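Local coordinates for N(2),N(2)-dimethylguanosine tRNA methyltransferase (Pyrococcus horikoshii, PDB 2DUL), which dimethylates the N(2) amino group of guanine 26 in tRNA, probably with S-adenosyl-L-methionine as donor of both methyl groups, at residues I327-K336 and Y368-R377. Residues are numbered along the deposited sequence; the frame is centred on the assembly and turned at random.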
ATOM      1  N   ILE A 327     -25.227  -7.306   3.299  1.00 24.98           N
ATOM      2  CA  ILE A 327     -26.429  -6.527   3.567  1.00 24.88           C
ATOM      3  C   ILE A 327     -27.659  -7.420   3.470  1.00 25.10           C
ATOM      4  O   ILE A 327     -28.608  -7.268   4.240  1.00 24.86           O
ATOM      5  CB  ILE A 327     -26.560  -5.334   2.594  1.00 26.00           C
ATOM      6  CG1 ILE A 327     -25.447  -4.318   2.882  1.00 27.74           C
ATOM      7  CG2 ILE A 327     -27.928  -4.679   2.746  1.00 26.27           C
ATOM      8  CD1 ILE A 327     -25.472  -3.078   1.997  1.00 27.36           C
ATOM      9  N   GLY A 328     -27.638  -8.352   2.525  1.00 25.80           N
ATOM     10  CA  GLY A 328     -28.751  -9.273   2.387  1.00 26.83           C
ATOM     11  C   GLY A 328     -28.923 -10.073   3.671  1.00 27.88           C
ATOM     12  O   GLY A 328     -30.047 -10.271   4.142  1.00 27.10           O
ATOM     13  N   ARG A 329     -27.814 -10.530   4.248  1.00 26.88           N
ATOM     14  CA  ARG A 329     -27.879 -11.308   5.486  1.00 29.41           C
ATOM     15  C   ARG A 329     -28.299 -10.460   6.686  1.00 28.74           C
ATOM     16  O   ARG A 329     -29.056 -10.920   7.543  1.00 28.18           O
ATOM     17  CB  ARG A 329     -26.528 -11.971   5.782  1.00 31.62           C
ATOM     18  CG  ARG A 329     -26.084 -12.973   4.732  1.00 34.58           C
ATOM     19  CD  ARG A 329     -24.804 -13.698   5.135  1.00 39.95           C
ATOM     20  NE  ARG A 329     -24.996 -14.599   6.270  1.00 44.22           N
ATOM     21  CZ  ARG A 329     -24.887 -14.236   7.544  1.00 46.74           C
ATOM     22  NH1 ARG A 329     -24.579 -12.985   7.854  1.00 49.36           N
ATOM     23  NH2 ARG A 329     -25.092 -15.125   8.509  1.00 46.77           N
ATOM     24  N   ARG A 330     -27.811  -9.223   6.748  1.00 26.71           N
ATOM     25  CA  ARG A 330     -28.147  -8.332   7.856  1.00 25.99           C
ATOM     26  C   ARG A 330     -29.624  -7.947   7.846  1.00 26.22           C
ATOM     27  O   ARG A 330     -30.294  -8.003   8.878  1.00 26.55           O
ATOM     28  CB  ARG A 330     -27.282  -7.064   7.809  1.00 25.95           C
ATOM     29  CG  ARG A 330     -25.796  -7.307   8.066  1.00 27.80           C
ATOM     30  CD  ARG A 330     -24.996  -6.003   8.075  1.00 28.29           C
ATOM     31  NE  ARG A 330     -23.559  -6.246   8.213  1.00 27.76           N
ATOM     32  CZ  ARG A 330     -22.956  -6.633   9.336  1.00 29.66           C
ATOM     33  NH1 ARG A 330     -23.658  -6.822  10.448  1.00 28.91           N
ATOM     34  NH2 ARG A 330     -21.647  -6.851   9.343  1.00 28.74           N
ATOM     35  N   LEU A 331     -30.131  -7.562   6.679  1.00 26.57           N
ATOM     36  CA  LEU A 331     -31.529  -7.162   6.546  1.00 27.59           C
ATOM     37  C   LEU A 331     -32.472  -8.359   6.421  1.00 27.60           C
ATOM     38  O   LEU A 331     -33.682  -8.227   6.619  1.00 26.12           O
ATOM     39  CB  LEU A 331     -31.705  -6.252   5.323  1.00 25.50           C
ATOM     40  CG  LEU A 331     -31.033  -4.876   5.383  1.00 27.96           C
ATOM     41  CD1 LEU A 331     -31.209  -4.162   4.050  1.00 27.96           C
ATOM     42  CD2 LEU A 331     -31.638  -4.054   6.516  1.00 25.99           C
ATOM     43  N   LYS A 332     -31.914  -9.523   6.098  1.00 27.95           N
ATOM     44  CA  LYS A 332     -32.707 -10.736   5.922  1.00 28.55           C
ATOM     45  C   LYS A 332     -33.593 -10.589   4.695  1.00 28.66           C
ATOM     46  O   LYS A 332     -34.809 -10.778   4.760  1.00 29.16           O
ATOM     47  CB  LYS A 332     -33.578 -11.007   7.155  1.00 30.05           C
ATOM     48  CG  LYS A 332     -32.792 -11.202   8.440  1.00 32.43           C
ATOM     49  CD  LYS A 332     -31.861 -12.399   8.343  1.00 33.50           C
ATOM     50  CE  LYS A 332     -31.058 -12.575   9.625  1.00 36.43           C
ATOM     51  NZ  LYS A 332     -31.950 -12.754  10.807  1.00 39.86           N
ATOM     52  N   ILE A 333     -32.977 -10.232   3.575  1.00 28.05           N
ATOM     53  CA  ILE A 333     -33.710 -10.077   2.329  1.00 30.75           C
ATOM     54  C   ILE A 333     -32.956 -10.774   1.208  1.00 30.94           C
ATOM     55  O   ILE A 333     -31.769 -11.075   1.339  1.00 31.82           O
ATOM     56  CB  ILE A 333     -33.880  -8.586   1.942  1.00 31.11           C
ATOM     57  CG1 ILE A 333     -32.506  -7.931   1.780  1.00 33.73           C
ATOM     58  CG2 ILE A 333     -34.705  -7.862   2.996  1.00 31.51           C
ATOM     59  CD1 ILE A 333     -32.559  -6.490   1.287  1.00 32.43           C
ATOM     60  N   GLU A 334     -33.660 -11.043   0.116  1.00 31.68           N
ATOM     61  CA  GLU A 334     -33.061 -11.666  -1.053  1.00 32.47           C
ATOM     62  C   GLU A 334     -32.574 -10.512  -1.923  1.00 32.25           C
ATOM     63  O   GLU A 334     -33.215  -9.460  -1.970  1.00 31.92           O
ATOM     64  CB  GLU A 334     -34.104 -12.487  -1.811  1.00 34.80           C
ATOM     65  CG  GLU A 334     -34.584 -13.720  -1.058  1.00 41.65           C
ATOM     66  CD  GLU A 334     -33.587 -14.863  -1.108  1.00 44.25           C
ATOM     67  OE1 GLU A 334     -32.392 -14.636  -0.812  1.00 46.19           O
ATOM     68  OE2 GLU A 334     -34.003 -15.996  -1.443  1.00 45.32           O
ATOM     69  N   THR A 335     -31.451 -10.705  -2.607  1.00 31.68           N
ATOM     70  CA  THR A 335     -30.891  -9.655  -3.452  1.00 31.63           C
ATOM     71  C   THR A 335     -30.618 -10.084  -4.890  1.00 31.96           C
ATOM     72  O   THR A 335     -30.494 -11.273  -5.194  1.00 31.47           O
ATOM     73  CB  THR A 335     -29.569  -9.133  -2.871  1.00 31.07           C
ATOM     74  OG1 THR A 335     -28.598 -10.186  -2.890  1.00 31.45           O
ATOM     75  CG2 THR A 335     -29.765  -8.658  -1.441  1.00 30.06           C
ATOM     76  N   LYS A 336     -30.514  -9.093  -5.770  1.00 31.69           N
ATOM     77  CA  LYS A 336     -30.233  -9.333  -7.179  1.00 31.64           C
ATOM     78  C   LYS A 336     -28.731  -9.546  -7.311  1.00 32.24           C
ATOM     79  O   LYS A 336     -27.999  -9.447  -6.325  1.00 32.62           O
ATOM     80  CB  LYS A 336     -30.663  -8.125  -8.012  1.00 32.14           C
ATOM     81  CG  LYS A 336     -32.131  -7.764  -7.861  1.00 32.99           C
ATOM     82  CD  LYS A 336     -32.468  -6.464  -8.578  1.00 35.69           C
ATOM     83  CE  LYS A 336     -33.932  -6.095  -8.385  1.00 37.05           C
ATOM     84  NZ  LYS A 336     -34.253  -4.757  -8.960  1.00 40.13           N
ATOM     85  N   TYR A 368     -27.827   5.004   0.782  1.00 23.05           N
ATOM     86  CA  TYR A 368     -28.096   3.651   1.258  1.00 22.43           C
ATOM     87  C   TYR A 368     -29.510   3.162   0.922  1.00 22.21           C
ATOM     88  O   TYR A 368     -29.691   2.051   0.425  1.00 23.16           O
ATOM     89  CB  TYR A 368     -27.893   3.589   2.774  1.00 22.18           C
ATOM     90  CG  TYR A 368     -28.320   2.274   3.392  1.00 24.39           C
ATOM     91  CD1 TYR A 368     -27.508   1.142   3.310  1.00 24.62           C
ATOM     92  CD2 TYR A 368     -29.547   2.161   4.046  1.00 25.39           C
ATOM     93  CE1 TYR A 368     -27.910  -0.080   3.871  1.00 25.85           C
ATOM     94  CE2 TYR A 368     -29.962   0.952   4.608  1.00 25.90           C
ATOM     95  CZ  TYR A 368     -29.143  -0.163   4.516  1.00 26.22           C
ATOM     96  OH  TYR A 368     -29.568  -1.354   5.059  1.00 25.97           O
ATOM     97  N   GLU A 369     -30.515   3.986   1.202  1.00 23.43           N
ATOM     98  CA  GLU A 369     -31.895   3.595   0.936  1.00 24.24           C
ATOM     99  C   GLU A 369     -32.164   3.321  -0.535  1.00 22.68           C
ATOM    100  O   GLU A 369     -32.946   2.432  -0.869  1.00 23.21           O
ATOM    101  CB  GLU A 369     -32.865   4.658   1.449  1.00 24.94           C
ATOM    102  CG  GLU A 369     -32.838   4.862   2.958  1.00 29.39           C
ATOM    103  CD  GLU A 369     -33.104   3.584   3.751  1.00 31.74           C
ATOM    104  OE1 GLU A 369     -33.813   2.683   3.249  1.00 30.59           O
ATOM    105  OE2 GLU A 369     -32.616   3.497   4.897  1.00 34.57           O
ATOM    106  N   VAL A 370     -31.527   4.081  -1.418  1.00 22.30           N
ATOM    107  CA  VAL A 370     -31.716   3.857  -2.848  1.00 22.71           C
ATOM    108  C   VAL A 370     -31.062   2.528  -3.224  1.00 23.10           C
ATOM    109  O   VAL A 370     -31.590   1.779  -4.040  1.00 23.68           O
ATOM    110  CB  VAL A 370     -31.086   4.983  -3.687  1.00 21.55           C
ATOM    111  CG1 VAL A 370     -31.069   4.589  -5.159  1.00 22.68           C
ATOM    112  CG2 VAL A 370     -31.878   6.269  -3.499  1.00 23.68           C
ATOM    113  N   PHE A 371     -29.909   2.242  -2.625  1.00 21.75           N
ATOM    114  CA  PHE A 371     -29.210   0.992  -2.905  1.00 22.98           C
ATOM    115  C   PHE A 371     -30.081  -0.199  -2.510  1.00 21.82           C
ATOM    116  O   PHE A 371     -30.236  -1.145  -3.279  1.00 22.87           O
ATOM    117  CB  PHE A 371     -27.889   0.925  -2.128  1.00 21.89           C
ATOM    118  CG  PHE A 371     -27.066  -0.299  -2.434  1.00 22.06           C
ATOM    119  CD1 PHE A 371     -26.290  -0.360  -3.588  1.00 20.14           C
ATOM    120  CD2 PHE A 371     -27.080  -1.397  -1.573  1.00 22.35           C
ATOM    121  CE1 PHE A 371     -25.534  -1.498  -3.885  1.00 21.57           C
ATOM    122  CE2 PHE A 371     -26.328  -2.543  -1.858  1.00 20.84           C
ATOM    123  CZ  PHE A 371     -25.553  -2.594  -3.015  1.00 20.93           C
ATOM    124  N   ILE A 372     -30.647  -0.139  -1.307  1.00 23.79           N
ATOM    125  CA  ILE A 372     -31.492  -1.215  -0.792  1.00 25.40           C
ATOM    126  C   ILE A 372     -32.706  -1.463  -1.679  1.00 26.50           C
ATOM    127  O   ILE A 372     -33.054  -2.613  -1.970  1.00 25.92           O
ATOM    128  CB  ILE A 372     -31.978  -0.905   0.644  1.00 27.26           C
ATOM    129  CG1 ILE A 372     -30.777  -0.777   1.581  1.00 28.46           C
ATOM    130  CG2 ILE A 372     -32.919  -2.001   1.130  1.00 29.93           C
ATOM    131  CD1 ILE A 372     -29.857  -1.975   1.569  1.00 30.52           C
ATOM    132  N   GLU A 373     -33.355  -0.388  -2.104  1.00 25.37           N
ATOM    133  CA  GLU A 373     -34.523  -0.522  -2.960  1.00 27.66           C
ATOM    134  C   GLU A 373     -34.109  -1.152  -4.283  1.00 27.26           C
ATOM    135  O   GLU A 373     -34.878  -1.886  -4.895  1.00 27.61           O
ATOM    136  CB  GLU A 373     -35.168   0.847  -3.206  1.00 29.80           C
ATOM    137  CG  GLU A 373     -36.468   0.775  -4.004  1.00 34.41           C
ATOM    138  CD  GLU A 373     -37.197   2.109  -4.067  1.00 39.15           C
ATOM    139  OE1 GLU A 373     -36.661   3.056  -4.681  1.00 41.79           O
ATOM    140  OE2 GLU A 373     -38.309   2.208  -3.497  1.00 39.68           O
ATOM    141  N   THR A 374     -32.883  -0.876  -4.713  1.00 27.05           N
ATOM    142  CA  THR A 374     -32.379  -1.417  -5.971  1.00 26.22           C
ATOM    143  C   THR A 374     -31.945  -2.883  -5.891  1.00 26.31           C
ATOM    144  O   THR A 374     -32.093  -3.623  -6.860  1.00 26.39           O
ATOM    145  CB  THR A 374     -31.184  -0.597  -6.484  1.00 27.23           C
ATOM    146  OG1 THR A 374     -31.568   0.777  -6.618  1.00 26.84           O
ATOM    147  CG2 THR A 374     -30.716  -1.130  -7.832  1.00 25.22           C
ATOM    148  N   ILE A 375     -31.403  -3.306  -4.754  1.00 25.59           N
ATOM    149  CA  ILE A 375     -30.952  -4.695  -4.637  1.00 27.64           C
ATOM    150  C   ILE A 375     -32.082  -5.667  -4.313  1.00 30.49           C
ATOM    151  O   ILE A 375     -31.956  -6.866  -4.567  1.00 29.76           O
ATOM    152  CB  ILE A 375     -29.845  -4.861  -3.565  1.00 26.06           C
ATOM    153  CG1 ILE A 375     -30.401  -4.552  -2.173  1.00 25.69           C
ATOM    154  CG2 ILE A 375     -28.665  -3.961  -3.894  1.00 25.13           C
ATOM    155  CD1 ILE A 375     -29.363  -4.673  -1.064  1.00 24.18           C
ATOM    156  N   LYS A 376     -33.173  -5.151  -3.750  1.00 34.22           N
ATOM    157  CA  LYS A 376     -34.326  -5.979  -3.397  1.00 40.24           C
ATOM    158  C   LYS A 376     -34.733  -6.861  -4.566  1.00 43.21           C
ATOM    159  O   LYS A 376     -35.212  -6.367  -5.583  1.00 42.88           O
ATOM    160  CB  LYS A 376     -35.514  -5.099  -3.000  1.00 41.40           C
ATOM    161  CG  LYS A 376     -35.452  -4.545  -1.590  1.00 44.66           C
ATOM    162  CD  LYS A 376     -35.798  -5.607  -0.557  1.00 48.94           C
ATOM    163  CE  LYS A 376     -37.242  -6.076  -0.704  1.00 50.26           C
ATOM    164  NZ  LYS A 376     -37.630  -7.059   0.348  1.00 51.44           N
ATOM    165  N   ARG A 377     -34.544  -8.168  -4.419  1.00 47.37           N
ATOM    166  CA  ARG A 377     -34.900  -9.101  -5.480  1.00 52.57           C
ATOM    167  C   ARG A 377     -36.337  -9.575  -5.305  1.00 54.14           C
ATOM    168  O   ARG A 377     -37.185  -9.192  -6.142  1.00 55.19           O
ATOM    169  CB  ARG A 377     -33.943 -10.298  -5.472  1.00 54.97           C
ATOM    170  CG  ARG A 377     -34.166 -11.289  -6.607  1.00 58.94           C
ATOM    171  CD  ARG A 377     -32.990 -12.251  -6.750  1.00 61.58           C
ATOM    172  NE  ARG A 377     -32.780 -13.065  -5.555  1.00 65.04           N
ATOM    173  CZ  ARG A 377     -31.772 -13.921  -5.403  1.00 66.12           C
ATOM    174  NH1 ARG A 377     -30.879 -14.075  -6.372  1.00 67.58           N
ATOM    175  NH2 ARG A 377     -31.657 -14.624  -4.284  1.00 67.60           N
TER
HETATM  176  O   HOH W   1     -35.651  -3.972  -6.515  1.00 50.51           O
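The carbonyl oxygen of Ile375, at the C-terminal end of helix 368-375, is gripped by two neighbouring residues: Lys336 N donates to Ile375 O at 2.9 Å in the carbonyl plane, and Thr335 CA adds a CA-H...O contact. Arg377 N returns a straighter bond to Glu334 O (3.1 Å, 172° at the hydrogen), arriving from above that carbonyl's plane. The two backbone bonds make a single antiparallel bridge, with Thr335 and Lys376 as the non-hydrogen-bonded pair.

Lys336 suits the helix end, where carbonyls lack helical partners: its extended chain runs along them, NZ bonds weakly to Thr374 O, and a water links it to Glu373 O and Lys376 O. Arg377, bent at chi3 (61°), folds its guanidinium back with one face over Thr335 O, too poorly angled for a hydrogen bond, while NH2 makes a long salt bridge to Glu334 OE1 (3.5 Å), the two planes nearly perpendicular.

Toward helix 327-331 the contact is apolar. Beta-branched Ile327, a single knob among Tyr368, Phe371, Ile372 and Ile375, offers CG2 to Ile372 CD1 (3.5 Å) and CD1 to Phe371 CE2 (4.0 Å). Leu331's fork brings CD1 tip to tip with Ile372 CD1 and onto Tyr368 OH, which is hydrogen-bonded to Thr256 O. Ile333 CD1 lies on Lys376 CD (3.8 Å), the lysine's aliphatic part. Ile341 of helix 338-347 also packs on Phe371 and Ile375. Segments 327-331 and 368-375 cross at -93°. The arrangement is consistent with a winged-helix-like unit, against whose helix-turn-helix part the last helix packs.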